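Local structure of hypothetical Thioesterase Protein SP_1851 (4XY5) at residues V30-V35 with G47-T52; F51-Q56 with D86-K91; L60-L65 with C102-D107; L65-V70 with V95-T100; D107-E112 with V116-F121. The protein probably hydrolyses thioesters, as a PaaI-like member of the hotdog-fold thioesterase superfamily whose own substrate is not established. The protein carries 1 engineered substitution. All coordinates share one frame; numbering follows the deposited sequence.

Contact 1 (V30-V35 with G47-T52); sequences VTTKVV and GGYLFT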
# COMPACT_ATOMS: atom_id res chain seq x y z
N VAL A 30 3.24 8.43 -21.36
CA VAL A 30 4.66 8.51 -21.70
C VAL A 30 5.14 7.13 -22.10
O VAL A 30 4.77 6.15 -21.47
CB VAL A 30 5.51 9.04 -20.51
CG1 VAL A 30 7.00 9.00 -20.84
CG2 VAL A 30 5.07 10.45 -20.12
N THR A 31 5.97 7.05 -23.15
CA THR A 31 6.54 5.77 -23.54
C THR A 31 8.06 5.76 -23.29
O THR A 31 8.70 6.82 -23.24
CB THR A 31 6.25 5.42 -25.01
OG1 THR A 31 6.87 6.38 -25.86
CG2 THR A 31 4.74 5.40 -25.25
N THR A 32 8.62 4.58 -23.10
CA THR A 32 10.05 4.45 -22.84
C THR A 32 10.50 3.05 -23.20
O THR A 32 9.72 2.10 -23.11
CB THR A 32 10.40 4.77 -21.36
OG1 THR A 32 11.83 4.83 -21.21
CG2 THR A 32 9.85 3.71 -20.40
N LYS A 33 11.76 2.92 -23.61
CA LYS A 33 12.28 1.61 -23.98
C LYS A 33 13.18 1.08 -22.88
O LYS A 33 14.08 1.79 -22.43
CB LYS A 33 13.08 1.68 -25.29
CG LYS A 33 13.40 0.29 -25.83
CD LYS A 33 14.17 0.35 -27.13
CE LYS A 33 15.54 0.95 -26.92
NZ LYS A 33 16.34 0.91 -28.17
N VAL A 34 12.94 -0.17 -22.48
CA VAL A 34 13.73 -0.83 -21.45
C VAL A 34 15.15 -1.07 -21.97
O VAL A 34 15.33 -1.62 -23.06
CB VAL A 34 13.09 -2.15 -21.00
CG1 VAL A 34 13.88 -2.80 -19.88
CG2 VAL A 34 11.64 -1.92 -20.56
N VAL A 35 16.15 -0.64 -21.21
CA VAL A 35 17.54 -0.78 -21.61
C VAL A 35 18.32 -1.47 -20.50
O VAL A 35 17.73 -1.84 -19.46
CB VAL A 35 18.17 0.59 -21.97
CG1 VAL A 35 17.57 1.12 -23.27
CG2 VAL A 35 17.97 1.60 -20.85
N GLY A 47 12.25 -3.53 -10.15
CA GLY A 47 11.04 -3.01 -9.54
C GLY A 47 11.14 -1.53 -9.21
O GLY A 47 10.14 -0.81 -9.23
N GLY A 48 12.34 -1.08 -8.90
CA GLY A 48 12.56 0.34 -8.62
C GLY A 48 12.49 1.18 -9.88
O GLY A 48 11.99 2.31 -9.87
N TYR A 49 13.01 0.65 -10.97
CA TYR A 49 12.88 1.29 -12.28
C TYR A 49 11.42 1.46 -12.65
O TYR A 49 10.98 2.56 -13.00
CB TYR A 49 13.63 0.47 -13.35
CG TYR A 49 13.22 0.72 -14.79
CD1 TYR A 49 13.76 1.76 -15.53
CD2 TYR A 49 12.31 -0.13 -15.42
CE1 TYR A 49 13.39 1.97 -16.86
CE2 TYR A 49 11.94 0.06 -16.74
CZ TYR A 49 12.48 1.11 -17.45
OH TYR A 49 12.11 1.31 -18.76
N LEU A 50 10.65 0.38 -12.54
CA LEU A 50 9.23 0.44 -12.88
C LEU A 50 8.50 1.44 -11.98
O LEU A 50 7.69 2.21 -12.45
CB LEU A 50 8.58 -0.94 -12.75
CG LEU A 50 9.08 -2.01 -13.73
CD1 LEU A 50 8.45 -3.36 -13.38
CD2 LEU A 50 8.71 -1.59 -15.13
N PHE A 51 8.81 1.42 -10.69
CA PHE A 51 8.18 2.38 -9.78
C PHE A 51 8.54 3.80 -10.17
O PHE A 51 7.69 4.71 -10.15
CB PHE A 51 8.62 2.13 -8.33
CG PHE A 51 8.01 3.09 -7.34
CD1 PHE A 51 6.84 2.77 -6.67
CD2 PHE A 51 8.62 4.32 -7.08
CE1 PHE A 51 6.29 3.66 -5.75
CE2 PHE A 51 8.08 5.21 -6.18
CZ PHE A 51 6.90 4.88 -5.50
N THR A 52 9.80 4.03 -10.52
CA THR A 52 10.22 5.38 -10.83
C THR A 52 9.51 5.89 -12.09
O THR A 52 9.13 7.06 -12.16
CB THR A 52 11.76 5.46 -10.98
OG1 THR A 52 12.37 5.14 -9.71
CG2 THR A 52 12.21 6.86 -11.42
O HOH W 1 13.51 3.03 -20.23

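Contact 2 (F51-Q56 with D86-K91); sequences FTLCAQ and DVLTIK. Engineered in segment 51-56: Ala-55 (natural residue Asp).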
# COMPACT_ATOMS: atom_id res chain seq x y z
N PHE A 51 8.81 1.42 -10.69
CA PHE A 51 8.18 2.38 -9.78
C PHE A 51 8.54 3.80 -10.17
O PHE A 51 7.69 4.71 -10.15
CB PHE A 51 8.62 2.13 -8.33
CG PHE A 51 8.01 3.09 -7.34
CD1 PHE A 51 6.84 2.77 -6.67
CD2 PHE A 51 8.62 4.32 -7.08
CE1 PHE A 51 6.29 3.66 -5.75
CE2 PHE A 51 8.08 5.21 -6.18
CZ PHE A 51 6.90 4.88 -5.50
N THR A 52 9.80 4.03 -10.52
CA THR A 52 10.22 5.38 -10.83
C THR A 52 9.51 5.89 -12.09
O THR A 52 9.13 7.06 -12.16
CB THR A 52 11.76 5.46 -10.98
OG1 THR A 52 12.37 5.14 -9.71
CG2 THR A 52 12.21 6.86 -11.42
N LEU A 53 9.32 5.02 -13.08
CA LEU A 53 8.51 5.40 -14.24
C LEU A 53 7.14 5.89 -13.77
O LEU A 53 6.67 6.94 -14.20
CB LEU A 53 8.36 4.22 -15.21
CG LEU A 53 9.61 3.64 -15.87
CD1 LEU A 53 9.23 2.52 -16.83
CD2 LEU A 53 10.42 4.71 -16.61
N CYS A 54 6.51 5.14 -12.86
CA CYS A 54 5.17 5.51 -12.39
C CYS A 54 5.17 6.82 -11.60
O CYS A 54 4.27 7.65 -11.76
CB CYS A 54 4.57 4.40 -11.53
SG CYS A 54 4.24 2.90 -12.43
N ALA A 55 6.17 7.00 -10.74
CA ALA A 55 6.22 8.18 -9.89
C ALA A 55 6.44 9.45 -10.69
O ALA A 55 5.86 10.50 -10.39
CB ALA A 55 7.31 8.04 -8.83
N GLN A 56 7.31 9.37 -11.69
CA GLN A 56 7.53 10.52 -12.56
C GLN A 56 6.24 10.89 -13.29
O GLN A 56 5.85 12.07 -13.34
CB GLN A 56 8.65 10.20 -13.54
CG GLN A 56 9.02 11.36 -14.46
CD GLN A 56 9.69 12.51 -13.73
OE1 GLN A 56 9.91 12.47 -12.52
NE2 GLN A 56 10.01 13.56 -14.48
N ASP A 86 11.63 -4.03 -24.44
CA ASP A 86 10.20 -3.74 -24.32
C ASP A 86 9.99 -2.25 -24.50
O ASP A 86 10.81 -1.45 -24.05
CB ASP A 86 9.62 -4.17 -22.96
CG ASP A 86 9.31 -5.65 -22.87
OD1 ASP A 86 9.42 -6.36 -23.90
OD2 ASP A 86 8.95 -6.10 -21.76
N VAL A 87 8.89 -1.87 -25.14
CA VAL A 87 8.45 -0.49 -25.09
C VAL A 87 7.32 -0.44 -24.07
O VAL A 87 6.33 -1.16 -24.20
CB VAL A 87 7.98 0.03 -26.45
CG1 VAL A 87 7.40 1.44 -26.32
CG2 VAL A 87 9.14 0.01 -27.43
N LEU A 88 7.52 0.36 -23.03
CA LEU A 88 6.54 0.48 -21.95
C LEU A 88 5.73 1.74 -22.11
O LEU A 88 6.28 2.83 -22.28
CB LEU A 88 7.24 0.48 -20.59
CG LEU A 88 8.11 -0.74 -20.31
CD1 LEU A 88 8.69 -0.68 -18.89
CD2 LEU A 88 7.32 -2.01 -20.53
N THR A 89 4.41 1.59 -22.06
CA THR A 89 3.52 2.74 -22.07
C THR A 89 3.02 2.97 -20.66
O THR A 89 2.39 2.11 -20.08
CB THR A 89 2.34 2.52 -23.02
OG1 THR A 89 2.84 2.28 -24.34
CG2 THR A 89 1.44 3.75 -23.04
N ILE A 90 3.31 4.16 -20.14
CA ILE A 90 3.01 4.55 -18.78
C ILE A 90 1.86 5.54 -18.83
O ILE A 90 2.03 6.65 -19.33
CB ILE A 90 4.22 5.21 -18.09
CG1 ILE A 90 5.51 4.47 -18.46
CG2 ILE A 90 4.02 5.31 -16.55
CD1 ILE A 90 6.73 5.39 -18.54
N LYS A 91 0.71 5.13 -18.33
CA LYS A 91 -0.48 5.97 -18.36
C LYS A 91 -0.87 6.34 -16.95
O LYS A 91 -1.16 5.46 -16.15
CB LYS A 91 -1.65 5.24 -19.03
CG LYS A 91 -1.35 4.77 -20.45
CD LYS A 91 -2.59 4.14 -21.08
CE LYS A 91 -2.40 3.93 -22.58
NZ LYS A 91 -3.68 3.50 -23.23

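Contact 3 (L60-L65 with C102-D107); sequences LVVISL and CVMDVD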
# COMPACT_ATOMS: atom_id res chain seq x y z
N LEU A 60 3.95 14.29 -13.28
CA LEU A 60 3.50 14.96 -14.50
C LEU A 60 1.98 15.15 -14.49
O LEU A 60 1.47 16.16 -14.98
CB LEU A 60 3.94 14.18 -15.74
CG LEU A 60 5.46 14.18 -16.04
CD1 LEU A 60 5.75 13.21 -17.15
CD2 LEU A 60 5.96 15.57 -16.41
N VAL A 61 1.24 14.19 -13.93
CA VAL A 61 -0.21 14.37 -13.83
C VAL A 61 -0.52 15.60 -12.96
O VAL A 61 -1.37 16.41 -13.34
CB VAL A 61 -0.92 13.14 -13.25
CG1 VAL A 61 -2.39 13.44 -12.97
CG2 VAL A 61 -0.82 11.97 -14.20
N VAL A 62 0.16 15.72 -11.83
CA VAL A 62 0.03 16.89 -10.95
C VAL A 62 0.26 18.19 -11.70
O VAL A 62 -0.53 19.12 -11.60
CB VAL A 62 1.04 16.86 -9.77
CG1 VAL A 62 0.95 18.16 -8.98
CG2 VAL A 62 0.80 15.67 -8.85
N ILE A 63 1.37 18.26 -12.43
CA ILE A 63 1.71 19.48 -13.14
C ILE A 63 0.63 19.82 -14.16
O ILE A 63 0.25 20.98 -14.31
CB ILE A 63 3.08 19.37 -13.82
CG1 ILE A 63 4.17 19.27 -12.75
CG2 ILE A 63 3.35 20.58 -14.72
CD1 ILE A 63 5.54 19.00 -13.31
N SER A 64 0.11 18.79 -14.82
CA SER A 64 -0.90 18.98 -15.86
C SER A 64 -2.21 19.56 -15.32
O SER A 64 -3.02 20.07 -16.09
CB SER A 64 -1.19 17.65 -16.58
OG SER A 64 -1.99 16.81 -15.77
N LEU A 65 -2.40 19.47 -14.01
CA LEU A 65 -3.57 20.06 -13.36
C LEU A 65 -3.31 21.47 -12.85
O LEU A 65 -4.15 22.05 -12.17
CB LEU A 65 -4.04 19.19 -12.19
CG LEU A 65 -4.59 17.81 -12.56
CD1 LEU A 65 -4.72 17.00 -11.30
CD2 LEU A 65 -5.93 17.94 -13.26
N CYS A 102 -4.18 14.65 -3.80
CA CYS A 102 -4.66 14.04 -5.02
C CYS A 102 -4.31 12.56 -5.03
O CYS A 102 -3.29 12.15 -4.46
CB CYS A 102 -4.06 14.70 -6.25
SG CYS A 102 -4.74 16.32 -6.63
N VAL A 103 -5.15 11.76 -5.67
CA VAL A 103 -4.83 10.35 -5.86
C VAL A 103 -4.68 10.03 -7.34
O VAL A 103 -5.60 10.26 -8.13
CB VAL A 103 -5.91 9.44 -5.25
CG1 VAL A 103 -5.52 7.98 -5.44
CG2 VAL A 103 -6.09 9.77 -3.77
N MET A 104 -3.51 9.51 -7.71
CA MET A 104 -3.20 9.19 -9.11
C MET A 104 -3.13 7.69 -9.30
O MET A 104 -2.47 7.02 -8.51
CB MET A 104 -1.86 9.80 -9.55
CG MET A 104 -1.51 11.16 -8.97
SD MET A 104 -2.80 12.34 -9.32
CE MET A 104 -2.04 13.91 -9.01
N ASP A 105 -3.77 7.17 -10.34
CA ASP A 105 -3.54 5.79 -10.76
C ASP A 105 -2.57 5.79 -11.93
O ASP A 105 -2.71 6.59 -12.86
CB ASP A 105 -4.84 5.10 -11.18
CG ASP A 105 -5.64 4.58 -9.99
OD1 ASP A 105 -5.15 4.59 -8.83
OD2 ASP A 105 -6.78 4.14 -10.22
N VAL A 106 -1.58 4.90 -11.90
CA VAL A 106 -0.63 4.81 -13.01
C VAL A 106 -0.48 3.35 -13.41
O VAL A 106 -0.28 2.50 -12.55
CB VAL A 106 0.75 5.39 -12.64
CG1 VAL A 106 1.71 5.30 -13.84
CG2 VAL A 106 0.60 6.83 -12.16
N ASP A 107 -0.60 3.08 -14.71
CA ASP A 107 -0.61 1.70 -15.20
C ASP A 107 0.44 1.58 -16.28
O ASP A 107 0.54 2.46 -17.11
CB ASP A 107 -1.99 1.32 -15.76
CG ASP A 107 -3.11 1.49 -14.73
OD1 ASP A 107 -2.97 1.00 -13.59
OD2 ASP A 107 -4.12 2.13 -15.06

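Contact 4 (L65-V70 with V95-T100); sequences LGLDGV and VHQGRT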
# COMPACT_ATOMS: atom_id res chain seq x y z
N LEU A 65 -2.40 19.47 -14.01
CA LEU A 65 -3.57 20.06 -13.36
C LEU A 65 -3.31 21.47 -12.85
O LEU A 65 -4.15 22.05 -12.17
CB LEU A 65 -4.04 19.19 -12.19
CG LEU A 65 -4.59 17.81 -12.56
CD1 LEU A 65 -4.72 17.00 -11.30
CD2 LEU A 65 -5.93 17.94 -13.26
N GLY A 66 -2.13 22.00 -13.18
CA GLY A 66 -1.74 23.33 -12.75
C GLY A 66 -1.36 23.37 -11.29
O GLY A 66 -1.55 24.38 -10.61
N LEU A 67 -0.83 22.26 -10.79
CA LEU A 67 -0.50 22.14 -9.38
C LEU A 67 0.96 21.76 -9.18
O LEU A 67 1.61 21.23 -10.08
CB LEU A 67 -1.38 21.09 -8.71
CG LEU A 67 -2.90 21.25 -8.82
CD1 LEU A 67 -3.58 20.04 -8.21
CD2 LEU A 67 -3.35 22.53 -8.14
N ASP A 68 1.47 22.05 -7.99
CA ASP A 68 2.73 21.50 -7.53
C ASP A 68 2.41 20.50 -6.44
O ASP A 68 1.41 20.64 -5.73
CB ASP A 68 3.66 22.59 -6.99
CG ASP A 68 4.13 23.54 -8.06
OD1 ASP A 68 4.69 23.06 -9.08
OD2 ASP A 68 3.93 24.75 -7.88
N GLY A 69 3.25 19.48 -6.30
CA GLY A 69 3.00 18.48 -5.28
C GLY A 69 4.14 17.54 -4.97
O GLY A 69 5.14 17.49 -5.69
N VAL A 70 3.95 16.78 -3.90
CA VAL A 70 4.93 15.81 -3.43
C VAL A 70 4.18 14.52 -3.07
O VAL A 70 3.04 14.57 -2.62
CB VAL A 70 5.72 16.35 -2.21
CG1 VAL A 70 4.77 16.69 -1.07
CG2 VAL A 70 6.78 15.35 -1.76
N VAL A 95 -7.44 10.20 -10.28
CA VAL A 95 -8.74 9.59 -10.02
C VAL A 95 -9.48 10.40 -8.98
O VAL A 95 -10.72 10.36 -8.93
CB VAL A 95 -8.61 8.13 -9.56
CG1 VAL A 95 -7.98 7.30 -10.64
CG2 VAL A 95 -7.81 8.04 -8.29
N HIS A 96 -8.75 11.14 -8.17
CA HIS A 96 -9.40 11.98 -7.18
C HIS A 96 -8.61 13.25 -6.95
O HIS A 96 -7.42 13.22 -6.63
CB HIS A 96 -9.58 11.24 -5.84
CG HIS A 96 -10.16 12.09 -4.76
ND1 HIS A 96 -11.50 12.41 -4.71
CD2 HIS A 96 -9.58 12.72 -3.71
CE1 HIS A 96 -11.72 13.19 -3.66
NE2 HIS A 96 -10.58 13.39 -3.04
N GLN A 97 -9.29 14.38 -7.12
CA GLN A 97 -8.67 15.67 -6.87
C GLN A 97 -9.32 16.32 -5.67
O GLN A 97 -10.39 16.92 -5.78
CB GLN A 97 -8.77 16.58 -8.09
CG GLN A 97 -7.93 17.84 -7.98
CD GLN A 97 -7.91 18.65 -9.26
OE1 GLN A 97 -8.37 18.19 -10.30
NE2 GLN A 97 -7.39 19.87 -9.17
N GLY A 98 -8.68 16.18 -4.51
CA GLY A 98 -9.16 16.78 -3.29
C GLY A 98 -8.54 18.15 -3.10
O GLY A 98 -7.86 18.67 -3.99
N ARG A 99 -8.76 18.75 -1.94
CA ARG A 99 -8.22 20.08 -1.66
C ARG A 99 -6.73 20.03 -1.31
O ARG A 99 -5.94 20.77 -1.88
CB ARG A 99 -9.01 20.76 -0.54
CG ARG A 99 -10.28 21.43 -1.04
CD ARG A 99 -10.97 22.27 0.03
NE ARG A 99 -11.16 23.64 -0.44
CZ ARG A 99 -12.11 24.02 -1.28
NH1 ARG A 99 -12.98 23.13 -1.75
NH2 ARG A 99 -12.20 25.29 -1.66
N THR A 100 -6.35 19.17 -0.37
CA THR A 100 -4.95 19.09 0.04
C THR A 100 -4.20 17.93 -0.62
O THR A 100 -2.97 17.92 -0.67
CB THR A 100 -4.82 18.94 1.57
OG1 THR A 100 -5.64 17.85 2.01
CG2 THR A 100 -5.26 20.22 2.27
O HOH W 2 -6.54 21.76 -11.03

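Contact 5 (D107-E112 with V116-F121); sequences DITNQE and VCKATF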
# COMPACT_ATOMS: atom_id res chain seq x y z
N ASP A 107 -0.60 3.08 -14.71
CA ASP A 107 -0.61 1.70 -15.20
C ASP A 107 0.44 1.58 -16.28
O ASP A 107 0.54 2.46 -17.11
CB ASP A 107 -1.99 1.32 -15.76
CG ASP A 107 -3.11 1.49 -14.73
OD1 ASP A 107 -2.97 1.00 -13.59
OD2 ASP A 107 -4.12 2.13 -15.06
N ILE A 108 1.23 0.51 -16.26
CA ILE A 108 2.19 0.28 -17.32
C ILE A 108 1.85 -0.97 -18.11
O ILE A 108 1.59 -2.03 -17.53
CB ILE A 108 3.64 0.18 -16.78
CG1 ILE A 108 4.03 1.48 -16.06
CG2 ILE A 108 4.60 -0.13 -17.93
CD1 ILE A 108 5.55 1.54 -15.66
N THR A 109 1.84 -0.82 -19.44
CA THR A 109 1.62 -1.93 -20.36
C THR A 109 2.82 -2.06 -21.31
O THR A 109 3.53 -1.08 -21.53
CB THR A 109 0.34 -1.74 -21.19
OG1 THR A 109 0.39 -0.47 -21.86
CG2 THR A 109 -0.89 -1.75 -20.28
N ASN A 110 3.05 -3.24 -21.86
CA ASN A 110 4.15 -3.36 -22.82
C ASN A 110 3.61 -3.25 -24.24
O ASN A 110 2.42 -3.01 -24.43
CB ASN A 110 4.94 -4.67 -22.62
CG ASN A 110 4.12 -5.92 -22.87
OD1 ASN A 110 3.06 -5.87 -23.49
ND2 ASN A 110 4.63 -7.06 -22.40
N GLN A 111 4.50 -3.43 -25.23
CA GLN A 111 4.16 -3.19 -26.63
C GLN A 111 3.17 -4.22 -27.16
O GLN A 111 2.62 -4.05 -28.25
CB GLN A 111 5.43 -3.18 -27.50
CG GLN A 111 6.13 -4.53 -27.63
CD GLN A 111 6.95 -4.88 -26.40
OE1 GLN A 111 7.25 -4.03 -25.57
NE2 GLN A 111 7.31 -6.16 -26.27
N GLU A 112 2.94 -5.28 -26.38
CA GLU A 112 1.95 -6.31 -26.71
C GLU A 112 0.64 -6.07 -25.97
O GLU A 112 -0.27 -6.91 -26.00
CB GLU A 112 2.49 -7.70 -26.36
CG GLU A 112 3.84 -8.03 -26.98
CD GLU A 112 3.79 -8.16 -28.49
OE1 GLU A 112 2.71 -8.45 -29.03
OE2 GLU A 112 4.85 -7.97 -29.13
N VAL A 116 2.02 -4.74 -17.14
CA VAL A 116 3.28 -4.96 -16.43
C VAL A 116 3.19 -4.63 -14.93
O VAL A 116 3.58 -5.45 -14.07
CB VAL A 116 4.40 -4.13 -17.08
CG1 VAL A 116 5.72 -4.29 -16.33
CG2 VAL A 116 4.58 -4.57 -18.53
N CYS A 117 2.67 -3.45 -14.59
CA CYS A 117 2.51 -3.10 -13.18
C CYS A 117 1.47 -1.99 -13.04
O CYS A 117 1.14 -1.33 -14.03
CB CYS A 117 3.84 -2.69 -12.55
SG CYS A 117 4.56 -1.17 -13.24
N LYS A 118 0.93 -1.81 -11.84
CA LYS A 118 -0.10 -0.81 -11.55
C LYS A 118 0.24 -0.17 -10.23
O LYS A 118 0.62 -0.86 -9.29
CB LYS A 118 -1.51 -1.45 -11.48
CG LYS A 118 -1.82 -2.45 -12.57
CD LYS A 118 -1.82 -1.80 -13.93
CE LYS A 118 -1.70 -2.84 -15.03
NZ LYS A 118 -1.26 -2.24 -16.31
N ALA A 119 0.12 1.15 -10.13
CA ALA A 119 0.47 1.81 -8.87
C ALA A 119 -0.53 2.89 -8.55
O ALA A 119 -1.19 3.41 -9.44
CB ALA A 119 1.88 2.39 -8.94
N THR A 120 -0.65 3.23 -7.27
CA THR A 120 -1.52 4.32 -6.87
C THR A 120 -0.71 5.25 -6.00
O THR A 120 -0.03 4.81 -5.06
CB THR A 120 -2.76 3.80 -6.12
OG1 THR A 120 -3.54 3.01 -7.02
CG2 THR A 120 -3.61 4.95 -5.60
N PHE A 121 -0.75 6.54 -6.33
CA PHE A 121 0.01 7.55 -5.63
C PHE A 121 -0.88 8.52 -4.87
O PHE A 121 -1.84 9.04 -5.44
CB PHE A 121 0.85 8.34 -6.62
CG PHE A 121 1.98 7.55 -7.17
CD1 PHE A 121 3.25 7.68 -6.63
CD2 PHE A 121 1.78 6.67 -8.22
CE1 PHE A 121 4.31 6.94 -7.14
CE2 PHE A 121 2.84 5.94 -8.72
CZ PHE A 121 4.09 6.08 -8.17
O HOH W 3 -3.42 1.84 -10.78

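Contact 1 (V30-V35 with G47-T52)
Tyr-49 reaches from the first turns of helix 47-64 to the end of strand 27-33, where its OH meets two methyl groups. Thr-32 CG2 approaches the hydroxyl head-on at 3.7 Å. Val-34 comes in obliquely: its CG2 is also 3.7 Å from Tyr-49 OH and reaches 4.3 Å from ring atom CE2. With CG roughly anti to the backbone N (chi1 160°), the phenol extends from the helix and spans a 9.5 Å separation between the CA atoms of Val-34 and Tyr-49. These methyl contacts, two to the hydroxyl and one to the ring, form the closely packed part, in the buried interior beside Leu-88.

On the looser side no direct hydrogen bond joins the segments, and a water takes the space between their polar atoms, at the edge of the Tyr-49 ring and in its plane. It donates to Thr-32 OG1 at 2.7 Å and to Lys-33 O at 2.6 Å, and it is 2.7 Å from Tyr-49 OH. Thr-32 OG1 is also bonded to Asn-17 O, while Lys-33 is exposed and adds only its carbonyl. Three short bonds imply a specific hydration site that joins the helix start of this hotdog fold to its sheet.

Contact 2 (F51-Q56 with D86-K91)
Leu-53 of helix 47-64 packs on Leu-88 and Ile-90 of strand 87-97, and the contact is wholly apolar between side chains. Leu-53 CD1 meets Leu-88 CD1 at 3.8 Å, the two chains crossing at about a right angle. Ile-90 also lies across Leu-53 and uses its CD1, which is 3.9 Å from Leu-53 CB and 4.2 Å from Leu-53 CD1. The Ile-90 chain is somewhat twisted, with chi2 at 147° instead of fully anti, and CD1 comes to rest beside the root of the leucine.

Contacts of side chain with backbone form the second kind. Ile-90 CG2 sits 3.9 Å from Leu-53 O and 4.3 Å from Cys-54 CA, so the isoleucine spreads its two branches along the helix surface. No hydrogen bond crosses.

The segment axes approach to 8.7 Å and cross at -39°, a helix lying over a strand as in the hotdog fold. The engineered Ala-55, Asp in the natural sequence, packs on His-46 of the second subunit. Strand 87-97 is flanked in the sheet by strands 27-33 and 101-109; Thr-32 of the former extends the surface under Leu-53, and Val-106 and Ile-108 of the latter extend it under Cys-54.

Contact 3 (L60-L65 with C102-D107)
Met-104 of strand 101-109 rises to Val-61 and Val-62 near the end of helix 47-64, the long helix that the sheet wraps in the hotdog fold. Its relation to the two valines differs. Val-61 and Met-104 point at each other tip to tip: Val-61 CG1 is 3.8 Å from Met-104 SD and 4.0 Å from Met-104 CE. Val-62 instead stands at about a right angle to the methionine and presents CG2 to the methyl end alone.

The bend of the methionine explains how one side chain serves both. Its CG lies beside the backbone N (chi1 -36°), and a second turn at chi2, -56°, swings the thioether along the helix from Val-61 to Val-62. Each valine places one methyl against it.

All three residues are buried, and no hydrogen bond joins the segments. The CA atoms of Val-61 and Met-104 are 7.6 Å apart, a gap that the methionine closes. Met-123 of strand 115-127 touches both Val-62 and Met-104, while Ser-58, a turn earlier on the helix, also borders the methionine. Val-62 CG2 and Met-104 CE are modelled only 3.3 Å apart, doubtful for two methyl carbons: either strain or an imprecise methyl position.

Contact 4 (L65-V70 with V95-T100)
Leu-65 and Gln-97 bring their CA atoms no nearer than 9.3 Å, so the backbones remain well apart here and only side chains and a water bridge them. The first segment leaves helix 47-64 and enters strand 68-78; the second closes strand 87-97 and runs into a turn.

Gln-97 does most of the reaching. Its chain is fully drawn out, with chi1 -170° and chi2 173°, which carries the amide across to the two leucines. The two atoms of that amide meet different neighbours. OE1 faces the branched end of Leu-65, 3.8 Å from Leu-65 CD2 and 4.0 Å from Leu-65 CD1, the two side chains arriving from opposite directions. NE2 comes to 3.9 Å from Leu-67 CD1. These are van der Waals contacts, and no direct hydrogen bond crosses.

The polar link is indirect: a water accepts from Gln-97 NE2 at 2.8 Å and donates to Leu-65 O at 2.7 Å. Gln-97 is exposed and also touches a crystal neighbour, as does Leu-67, so its extended pose may partly reflect lattice packing.

Both segments carry recognisable chain-turning features. A classic beta bulge lies on strand 87-97, where Val-95 and His-96 both face Val-103. The helix ends in a Schellman motif, with Leu-67 N bonded to Val-62 O and Gly-66 N to Ile-63 O; Gly-66, at phi 75°, is its C-prime residue.

Contact 5 (D107-E112 with V116-F121)
Ile-108 and Cys-117 form a hydrogen-bonded pair between antiparallel strands, next to the non-hydrogen-bonded pair of Asp-107 and Lys-118. Among the backbone bonds, Ile-108 N to Cys-117 O is nearly straight, 2.9 Å with an N-H...O angle of 175°. Val-116 N gives a second strong bond to Ile-108 O at 2.8 Å, and Cys-117 N makes only a weak one to the same oxygen at 3.4 Å.

Ile-108 O has a further donor from a side chain. Lys-118 bends at chi2 (-63°) and folds back over the sheet, bringing NZ to 3.1 Å from Ile-108 O. This donor stands above the carbonyl plane, 62° out of it, on the opposite face from Val-116 N.

With Val-116 and Cys-117 both facing Ile-108, strand 115-127 has a classic beta bulge in the hairpin it makes with strand 101-109, part of the hotdog sheet. At the turn, Asn-110 OD1 accepts from Glu-112 N, an Asx turn, and also from Arg-114 N.

Apolar packing lies on the face of Ile-108 and Cys-117, beside helix residue Cys-54. Ile-108 CD1 touches Cys-117 SG at 3.8 Å, and Ile-108 CG2 is 4.1 Å from Val-116 CB.

Electrostatics belong to the other face. The aliphatic part of Lys-118 runs across Asp-107, but Asp-107 OD1 and Lys-118 NZ are 4.6 Å apart, too far for a salt bridge. A water donates instead to both Asp-107 OD1 and Ala-119 O.

In the fold
Contacts 1, 2 and 3 set successive parts of helix 47-64 against the sheet, on strands 27-33, 87-97 and 101-109 in turn, and all are buried. Their chemistry shifts along the helix: contact 1 has a water joining its polar atoms beside the methyl packing, whereas contacts 2 and 3 have no hydrogen bond across the segments and pack through apolar side chains. Contact 4 lies at the surface, about 17 Å from the chain centre, and also includes a bridging water. Contact 5 differs in being strand to strand, with direct backbone bonds and the most buried area, 340 Å². Its Phe-121 touches Phe-51 and Cys-54, joining it to contacts 1 and 2, while Asp-107 is shared with contact 3.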